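Local coordinates for protein proabylysin (Pyrococcus abyssi, PDB 4JIU) that binds zinc as the zymogen of a minigluzincin metallopeptidase that probably cleaves peptide bonds once activated, a small soluble relative of the catalytic domains of integral membrane metallopeptidases, at residues F55-I59 with V80-F84. The protein carries 1 engineered substitution. Numbering follows the deposited sequence.
Sequences FYILI and VEKVF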
loop_
_atom_site.group_PDB
_atom_site.type_symbol
_atom_site.label_atom_id
_atom_site.label_comp_id
_atom_site.label_asym_id
_atom_site.label_seq_id
_atom_site.Cartn_x
_atom_site.Cartn_y
_atom_site.Cartn_z
ATOM N N PHE A 55 1.466 -6.273 -3.265
ATOM C CA PHE A 55 0.253 -5.672 -3.804
ATOM C C PHE A 55 -0.583 -5.065 -2.670
ATOM O O PHE A 55 -1.150 -3.991 -2.840
ATOM C CB PHE A 55 -0.562 -6.708 -4.587
ATOM C CG PHE A 55 -1.564 -6.098 -5.534
ATOM C CD1 PHE A 55 -1.155 -5.226 -6.549
ATOM C CD2 PHE A 55 -2.920 -6.414 -5.411
ATOM C CE1 PHE A 55 -2.057 -4.717 -7.429
ATOM C CE2 PHE A 55 -3.826 -5.892 -6.352
ATOM C CZ PHE A 55 -3.384 -5.048 -7.333
ATOM N N TYR A 56 -0.685 -5.762 -1.535
ATOM C CA TYR A 56 -1.404 -5.188 -0.397
ATOM C C TYR A 56 -0.857 -3.833 -0.027
ATOM O O TYR A 56 -1.564 -2.892 0.245
ATOM C CB TYR A 56 -1.438 -6.176 0.808
ATOM C CG TYR A 56 -2.119 -5.476 1.951
ATOM C CD1 TYR A 56 -3.514 -5.344 1.934
ATOM C CD2 TYR A 56 -1.471 -4.844 2.977
ATOM C CE1 TYR A 56 -4.164 -4.693 2.918
ATOM C CE2 TYR A 56 -2.111 -4.126 3.934
ATOM C CZ TYR A 56 -3.486 -4.040 3.915
ATOM O OH TYR A 56 -4.183 -3.354 4.871
ATOM N N ILE A 57 0.483 -3.757 0.134
ATOM C CA ILE A 57 1.082 -2.494 0.520
ATOM C C ILE A 57 0.722 -1.383 -0.466
ATOM O O ILE A 57 0.379 -0.281 -0.053
ATOM C CB ILE A 57 2.611 -2.649 0.707
ATOM C CG1 ILE A 57 2.901 -3.585 1.889
ATOM C CG2 ILE A 57 3.262 -1.289 0.855
ATOM C CD1 ILE A 57 4.300 -4.040 1.977
ATOM N N LEU A 58 0.851 -1.658 -1.757
ATOM C CA LEU A 58 0.508 -0.666 -2.757
ATOM C C LEU A 58 -0.940 -0.258 -2.666
ATOM O O LEU A 58 -1.272 0.933 -2.775
ATOM C CB LEU A 58 0.871 -1.177 -4.148
ATOM C CG LEU A 58 2.372 -1.283 -4.416
ATOM C CD1 LEU A 58 2.602 -1.899 -5.791
ATOM C CD2 LEU A 58 3.099 0.027 -4.338
ATOM N N ILE A 59 -1.861 -1.221 -2.537
ATOM C CA ILE A 59 -3.277 -0.933 -2.416
ATOM C C ILE A 59 -3.545 -0.126 -1.153
ATOM O O ILE A 59 -4.342 0.841 -1.229
ATOM C CB ILE A 59 -4.096 -2.221 -2.481
ATOM C CG1 ILE A 59 -4.155 -2.830 -3.889
ATOM C CG2 ILE A 59 -5.497 -2.020 -1.900
ATOM C CD1 ILE A 59 -5.006 -2.057 -4.870
ATOM N N VAL A 80 -9.602 -0.578 -0.150
ATOM C CA VAL A 80 -8.809 -1.812 0.037
ATOM C C VAL A 80 -9.600 -3.047 -0.340
ATOM O O VAL A 80 -9.071 -3.973 -0.981
ATOM C CB VAL A 80 -8.286 -1.874 1.491
ATOM C CG1 VAL A 80 -7.646 -3.207 1.766
ATOM C CG2 VAL A 80 -7.347 -0.727 1.806
ATOM N N GLU A 81 -10.885 -3.020 0.001
ATOM C CA GLU A 81 -11.765 -4.162 -0.232
ATOM C C GLU A 81 -12.166 -4.356 -1.680
ATOM O O GLU A 81 -12.773 -5.355 -2.020
ATOM C CB GLU A 81 -12.978 -4.061 0.712
ATOM C CG GLU A 81 -12.563 -4.338 2.165
ATOM C CD GLU A 81 -13.595 -3.998 3.189
ATOM O OE1 GLU A 81 -13.219 -3.886 4.381
ATOM O OE2 GLU A 81 -14.775 -3.829 2.831
ATOM N N LYS A 82 -11.762 -3.446 -2.566
ATOM C CA LYS A 82 -11.859 -3.732 -4.007
ATOM C C LYS A 82 -10.918 -4.849 -4.429
ATOM O O LYS A 82 -11.134 -5.437 -5.505
ATOM C CB LYS A 82 -11.604 -2.446 -4.840
ATOM C CG LYS A 82 -12.674 -1.408 -4.556
ATOM C CD LYS A 82 -12.337 -0.110 -5.273
ATOM C CE LYS A 82 -13.415 0.924 -5.137
ATOM N NZ LYS A 82 -13.011 2.185 -5.803
ATOM N N VAL A 83 -9.938 -5.179 -3.609
ATOM C CA VAL A 83 -9.007 -6.260 -3.858
ATOM C C VAL A 83 -9.076 -7.302 -2.726
ATOM O O VAL A 83 -9.178 -8.473 -3.061
ATOM C CB VAL A 83 -7.546 -5.757 -3.964
ATOM C CG1 VAL A 83 -6.600 -6.923 -4.094
ATOM C CG2 VAL A 83 -7.448 -4.831 -5.154
ATOM N N PHE A 84 -9.004 -6.850 -1.469
ATOM C CA PHE A 84 -8.849 -7.763 -0.336
ATOM C C PHE A 84 -10.161 -7.839 0.434
ATOM O O PHE A 84 -10.479 -6.887 1.158
ATOM C CB PHE A 84 -7.732 -7.256 0.565
ATOM C CG PHE A 84 -6.395 -7.243 -0.144
ATOM C CD1 PHE A 84 -5.923 -6.092 -0.763
ATOM C CD2 PHE A 84 -5.610 -8.366 -0.239
ATOM C CE1 PHE A 84 -4.739 -6.046 -1.452
ATOM C CE2 PHE A 84 -4.402 -8.381 -0.889
ATOM C CZ PHE A 84 -3.975 -7.202 -1.517
#
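The ring of F84 is the main bump of this contact, pushed from the loop that follows helix 74-80 into a hollow on helix 51-67 formed by F55, Y56 and I59. Its leading atom, CZ, comes within 3.5 Å of Y56 CA, close to the helix backbone itself. Y56 meets it edge to face: CD1 of the tyrosine lies over one side of the phenyl ring, with the centroids 5.1 Å apart and the planes at 77°. On the opposite face sits CG1 of V83, while I59 CB approaches the ring edge. A flat, rigid phenylalanine suits such a slot, and an alanine here would probably leave a gap against the helix and deprive the Y56 edge of its aromatic partner.

Branched V83 serves two neighbours: CG1 reaches the edge of the F55 ring, 3.7 Å from CE2, and CG2 meets I59 CD1 at 3.7 Å. I59 forks too, its chi1 of -73° directing CG2 to V80 CA, 3.8 Å away. V80 CG1 lies 4.0 Å from Y56 CE1, and V80 O accepts both V83 N and F84 N, consistent with a tight turn.

No hydrogen bond crosses the interface, so its cohesion rests on apolar fit. Y56 adds a hydroxyl to its aromatic edge: OH is hydrogen-bonded to E93 and to the zinc ligand H60, consistent with a second-shell residue positioning H60 while F84 packs against its ring.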